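Local coordinates for fiber protein (PDB 6ITX) that forms the head of the avian adenovirus fiber, which probably binds a host receptor to attach the virion to the cell for entry, at residues T174-L177 against S178-A182. Numbering follows the deposited sequence.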
ATOM      1  N   THR A 174      11.740 -27.994   2.771  1.00 43.29           N
ATOM      2  CA  THR A 174      12.405 -27.592   4.007  1.00 39.73           C
ATOM      3  C   THR A 174      12.341 -26.093   4.247  1.00 40.22           C
ATOM      4  O   THR A 174      12.675 -25.640   5.347  1.00 37.14           O
ATOM      5  CB  THR A 174      13.873 -28.044   4.034  1.00 39.73           C
ATOM      6  OG1 THR A 174      14.591 -27.469   2.934  1.00 48.19           O
ATOM      7  CG2 THR A 174      13.961 -29.561   3.996  1.00 36.56           C
ATOM      8  N   ALA A 175      11.927 -25.318   3.253  1.00 40.05           N
ATOM      9  CA  ALA A 175      11.749 -23.894   3.449  1.00 37.47           C
ATOM     10  C   ALA A 175      10.380 -23.559   4.011  1.00 39.82           C
ATOM     11  O   ALA A 175      10.187 -22.445   4.502  1.00 42.42           O
ATOM     12  CB  ALA A 175      11.971 -23.146   2.131  1.00 41.62           C
ATOM     13  N   ASN A 176       9.435 -24.498   3.969  1.00 39.55           N
ATOM     14  CA  ASN A 176       8.100 -24.280   4.506  1.00 33.33           C
ATOM     15  C   ASN A 176       8.151 -24.243   6.026  1.00 38.13           C
ATOM     16  O   ASN A 176       7.491 -25.048   6.698  1.00 36.34           O
ATOM     17  CB  ASN A 176       7.146 -25.364   4.020  1.00 35.37           C
ATOM     18  CG  ASN A 176       5.711 -24.913   4.031  1.00 38.51           C
ATOM     19  OD1 ASN A 176       5.421 -23.794   4.434  1.00 46.36           O
ATOM     20  ND2 ASN A 176       4.807 -25.765   3.562  1.00 36.31           N
ATOM     21  N   LEU A 177       8.930 -23.300   6.574  1.00 34.63           N
ATOM     22  CA  LEU A 177       9.139 -23.239   8.018  1.00 35.99           C
ATOM     23  C   LEU A 177       7.844 -23.065   8.795  1.00 35.53           C
ATOM     24  O   LEU A 177       7.761 -23.498   9.946  1.00 41.71           O
ATOM     25  CB  LEU A 177      10.092 -22.106   8.375  1.00 40.93           C
ATOM     26  CG  LEU A 177      11.595 -22.378   8.344  1.00 44.23           C
ATOM     27  CD1 LEU A 177      11.980 -23.331   7.231  1.00 46.42           C
ATOM     28  CD2 LEU A 177      12.324 -21.057   8.205  1.00 43.13           C
ATOM     29  N   SER A 178       6.833 -22.424   8.214  1.00 39.97           N
ATOM     30  CA  SER A 178       5.592 -22.222   8.955  1.00 39.66           C
ATOM     31  C   SER A 178       4.609 -23.361   8.758  1.00 38.31           C
ATOM     32  O   SER A 178       3.572 -23.387   9.425  1.00 40.11           O
ATOM     33  CB  SER A 178       4.940 -20.892   8.562  1.00 37.30           C
ATOM     34  OG  SER A 178       5.742 -19.791   8.976  1.00 34.71           O
ATOM     35  N   GLY A 179       4.918 -24.292   7.864  1.00 41.34           N
ATOM     36  CA  GLY A 179       4.092 -25.461   7.631  1.00 39.25           C
ATOM     37  C   GLY A 179       2.791 -25.199   6.912  1.00 35.85           C
ATOM     38  O   GLY A 179       1.780 -25.812   7.249  1.00 41.20           O
ATOM     39  N   TRP A 180       2.777 -24.295   5.941  1.00 43.44           N
ATOM     40  CA  TRP A 180       1.544 -24.065   5.201  1.00 40.75           C
ATOM     41  C   TRP A 180       1.228 -25.311   4.388  1.00 36.45           C
ATOM     42  O   TRP A 180       2.120 -26.103   4.092  1.00 37.40           O
ATOM     43  CB  TRP A 180       1.657 -22.849   4.277  1.00 35.92           C
ATOM     44  CG  TRP A 180       1.748 -21.512   4.998  1.00 32.64           C
ATOM     45  CD1 TRP A 180       2.881 -20.900   5.413  1.00 38.03           C
ATOM     46  CD2 TRP A 180       0.662 -20.639   5.374  1.00 34.71           C
ATOM     47  NE1 TRP A 180       2.587 -19.699   6.029  1.00 41.92           N
ATOM     48  CE2 TRP A 180       1.229 -19.520   6.018  1.00 37.54           C
ATOM     49  CE3 TRP A 180      -0.736 -20.702   5.234  1.00 39.87           C
ATOM     50  CZ2 TRP A 180       0.455 -18.462   6.515  1.00 32.86           C
ATOM     51  CZ3 TRP A 180      -1.510 -19.657   5.738  1.00 36.26           C
ATOM     52  CH2 TRP A 180      -0.909 -18.553   6.373  1.00 35.87           C
ATOM     53  N   PRO A 181      -0.041 -25.548   4.075  1.00 45.69           N
ATOM     54  CA  PRO A 181      -0.367 -26.604   3.105  1.00 39.37           C
ATOM     55  C   PRO A 181       0.193 -26.248   1.738  1.00 35.94           C
ATOM     56  O   PRO A 181       0.743 -25.165   1.520  1.00 44.74           O
ATOM     57  CB  PRO A 181      -1.900 -26.634   3.098  1.00 35.57           C
ATOM     58  CG  PRO A 181      -2.286 -26.065   4.430  1.00 38.89           C
ATOM     59  CD  PRO A 181      -1.250 -24.992   4.711  1.00 42.49           C
ATOM     60  N   ALA A 182       0.070 -27.186   0.809  1.00 35.77           N
ATOM     61  CA  ALA A 182       0.403 -26.885  -0.571  1.00 34.86           C
ATOM     62  C   ALA A 182      -0.398 -25.665  -1.021  1.00 37.45           C
ATOM     63  O   ALA A 182      -1.498 -25.417  -0.528  1.00 38.46           O
ATOM     64  CB  ALA A 182       0.086 -28.076  -1.471  1.00 36.82           C
TER
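N176 and W180 meet across a type I beta turn running from N176 to G179, in the loop between strands 160-165 and 184-187 of the fiber head domain. The turn type rests on its two central residues, L177 and S178, whose backbone angles lie near the type I values, and the bond from G179 N to N176 O, 2.9 Å long, closes it. G179, with a positive phi, then bends the chain on to W180. The carboxamide of N176 spans the backbone of W180 with both of its polar atoms. N176 OD1 accepts from W180 N at 3.1 Å, the donor standing above the carbonyl plane, 37° out of it. N176 ND2 donates to W180 O at 2.8 Å, a bent bond with an N-H...O angle of 141°. A chi1 of -156° places CG anti to the backbone N and beside the carbonyl carbon, so that the amide reaches past G179 to W180, and these two bonds together fix the rotation of the amide. N176 OD1 sits at the edge of the indole, near the ring plane, 4.0 Å from W180 CD1, rather than over a face. W180 NE1 makes a weak hydrogen bond to V164 O, while S178 OG is hydrogen-bonded to V164 N and F111 O, so the turn is tied to strands 160-165 and 110-114. W180 CB lies 3.9 Å from the same N176 OD1.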